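Local coordinates for protein FMN-dependent NADH:quinone oxidoreductase 1 (Bacillus anthracis, PDB 3U7I) that probably reduces quinones with NADH through bound FMN, protecting against thiol-specific stress, and also cleaves the azo bond of aromatic azo compounds, at residues L8-H13 against S111-Y116. Residues are numbered along the deposited sequence; the frame is centred on the assembly and turned at random.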
loop_
_atom_site.group_PDB
_atom_site.type_symbol
_atom_site.label_atom_id
_atom_site.label_comp_id
_atom_site.label_asym_id
_atom_site.label_seq_id
_atom_site.Cartn_x
_atom_site.Cartn_y
_atom_site.Cartn_z
ATOM N N LEU C 8 21.296 4.387 0.843
ATOM C CA LEU C 8 20.448 3.647 1.762
ATOM C C LEU C 8 19.652 2.574 1.023
ATOM O O LEU C 8 18.918 2.867 0.079
ATOM C CB LEU C 8 19.511 4.596 2.529
ATOM C CG LEU C 8 18.449 4.004 3.467
ATOM C CD1 LEU C 8 19.075 3.236 4.633
ATOM C CD2 LEU C 8 17.497 5.094 3.971
ATOM N N ILE C 9 19.825 1.330 1.456
ATOM C CA ILE C 9 19.049 0.212 0.927
ATOM C C ILE C 9 17.759 0.087 1.731
ATOM O O ILE C 9 17.795 -0.080 2.955
ATOM C CB ILE C 9 19.820 -1.143 1.015
ATOM C CG1 ILE C 9 21.302 -0.974 0.644
ATOM C CG2 ILE C 9 19.121 -2.220 0.161
ATOM C CD1 ILE C 9 21.526 -0.344 -0.711
ATOM N N ILE C 10 16.629 0.188 1.036
ATOM C CA ILE C 10 15.321 -0.059 1.634
ATOM C C ILE C 10 14.792 -1.387 1.095
ATOM O O ILE C 10 14.268 -1.461 -0.022
ATOM C CB ILE C 10 14.324 1.071 1.329
ATOM C CG1 ILE C 10 14.880 2.415 1.803
ATOM C CG2 ILE C 10 12.961 0.769 1.962
ATOM C CD1 ILE C 10 14.392 3.599 0.976
ATOM N N ASN C 11 14.975 -2.437 1.888
ATOM C CA ASN C 11 14.608 -3.787 1.488
ATOM C C ASN C 11 13.169 -4.130 1.900
ATOM O O ASN C 11 12.892 -4.368 3.079
ATOM C CB ASN C 11 15.600 -4.781 2.090
ATOM C CG ASN C 11 15.263 -6.220 1.763
ATOM O OD1 ASN C 11 14.312 -6.506 1.025
ATOM N ND2 ASN C 11 16.059 -7.144 2.303
ATOM N N ALA C 12 12.263 -4.156 0.931
ATOM C CA ALA C 12 10.842 -4.390 1.227
ATOM C C ALA C 12 10.398 -5.853 1.013
ATOM O O ALA C 12 9.203 -6.137 0.879
ATOM C CB ALA C 12 9.967 -3.437 0.415
ATOM N N HIS C 13 11.357 -6.774 0.980
ATOM C CA HIS C 13 11.050 -8.181 0.745
ATOM C C HIS C 13 10.779 -8.922 2.055
ATOM O O HIS C 13 11.616 -8.927 2.939
ATOM C CB HIS C 13 12.194 -8.868 -0.006
ATOM C CG HIS C 13 11.751 -10.052 -0.809
ATOM N ND1 HIS C 13 11.122 -11.140 -0.243
ATOM C CD2 HIS C 13 11.824 -10.308 -2.136
ATOM C CE1 HIS C 13 10.834 -12.021 -1.185
ATOM N NE2 HIS C 13 11.248 -11.540 -2.343
ATOM N N SER C 111 2.869 -3.965 2.282
ATOM C CA SER C 111 2.323 -3.256 3.441
ATOM C C SER C 111 3.398 -2.560 4.276
ATOM O O SER C 111 3.205 -1.426 4.714
ATOM C CB SER C 111 1.504 -4.196 4.318
ATOM O OG SER C 111 2.278 -5.305 4.726
ATOM N N LYS C 112 4.526 -3.231 4.504
ATOM C CA LYS C 112 5.581 -2.619 5.317
ATOM C C LYS C 112 6.268 -1.446 4.605
ATOM O O LYS C 112 6.810 -0.564 5.258
ATOM C CB LYS C 112 6.600 -3.652 5.835
ATOM C CG LYS C 112 6.042 -4.649 6.854
ATOM C CD LYS C 112 5.333 -3.983 8.040
ATOM C CE LYS C 112 6.270 -3.107 8.885
ATOM N NZ LYS C 112 5.590 -2.582 10.134
ATOM N N LEU C 113 6.213 -1.406 3.272
ATOM C CA LEU C 113 6.734 -0.242 2.542
ATOM C C LEU C 113 5.801 0.969 2.714
ATOM O O LEU C 113 6.255 2.116 2.764
ATOM C CB LEU C 113 6.971 -0.556 1.058
ATOM C CG LEU C 113 7.661 0.526 0.224
ATOM C CD1 LEU C 113 8.925 1.032 0.914
ATOM C CD2 LEU C 113 7.986 0.016 -1.180
ATOM N N LYS C 114 4.499 0.711 2.816
ATOM C CA LYS C 114 3.559 1.766 3.196
ATOM C C LYS C 114 3.885 2.301 4.593
ATOM O O LYS C 114 3.934 3.516 4.786
ATOM C CB LYS C 114 2.104 1.285 3.131
ATOM C CG LYS C 114 1.081 2.381 3.455
ATOM C CD LYS C 114 1.411 3.688 2.720
ATOM C CE LYS C 114 0.251 4.708 2.741
ATOM N NZ LYS C 114 -0.251 5.049 4.100
ATOM N N ASP C 115 4.116 1.408 5.561
ATOM C CA ASP C 115 4.518 1.832 6.903
ATOM C C ASP C 115 5.788 2.677 6.838
ATOM O O ASP C 115 5.924 3.669 7.564
ATOM C CB ASP C 115 4.786 0.639 7.817
ATOM C CG ASP C 115 3.528 -0.077 8.220
ATOM O OD1 ASP C 115 2.442 0.532 8.139
ATOM O OD2 ASP C 115 3.632 -1.245 8.640
ATOM N N TYR C 116 6.725 2.270 5.985
ATOM C CA TYR C 116 7.967 3.027 5.840
ATOM C C TYR C 116 7.677 4.418 5.271
ATOM O O TYR C 116 8.235 5.414 5.742
ATOM C CB TYR C 116 8.985 2.275 4.970
ATOM C CG TYR C 116 10.331 2.965 4.882
ATOM C CD1 TYR C 116 11.266 2.850 5.910
ATOM C CD2 TYR C 116 10.663 3.739 3.776
ATOM C CE1 TYR C 116 12.511 3.492 5.826
ATOM C CE2 TYR C 116 11.899 4.389 3.687
ATOM C CZ TYR C 116 12.813 4.260 4.703
ATOM O OH TYR C 116 14.033 4.906 4.595
#
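Ile10 lies across one face of the Tyr116 ring, and these two residues bury the largest areas of the contact between residues 8-13, the end of a strand and the loop after it, and helix residues 111-116. Ile10 CG2 makes a CH-pi contact 4.2 Å from the centroid of the Tyr116 ring and 15° off the normal, displaced toward the rim, while Ile10 CD1 reaches Tyr116 CE2 at 3.8 Å. With CG anti to the backbone N (chi1 -175°), Tyr116 extends from the helix toward the sheet, and the two side chains cross at about a right angle. At the far end of the ring, Leu8 comes tip to tip with the phenol, its CD2 3.5 Å from Tyr116 OH.

Purely aliphatic packing continues one turn back along the helix. Leu113 CD1 touches Ile10 CG2 at 4.2 Å, and Leu113 CB meets Ala12 CB at the same distance; Ala12 and Leu113 also have the closest CA atoms, 6.0 Å apart. Ile47 and Leu49 add to the packing around Tyr116.

The contact itself is apolar; the polar groups bond within their own segment or beyond the pair. Asn11 OD1 accepts the backbone N-H of His13 at 3.0 Å, forming an Asx turn where the strand ends, and Lys112 NZ pairs with Asp115 OD2. Asp115 OD1 and Ser111 OG bond to Ser111 and Asp115 of the second subunit, so the helix joins the sheet to the dimer interface.

All five touching residues are buried: this is the sheet-helix core of a flavodoxin-like fold, with the side chain of Ala12 about 8 Å from that of Ser23, a predicted FMN-binding residue.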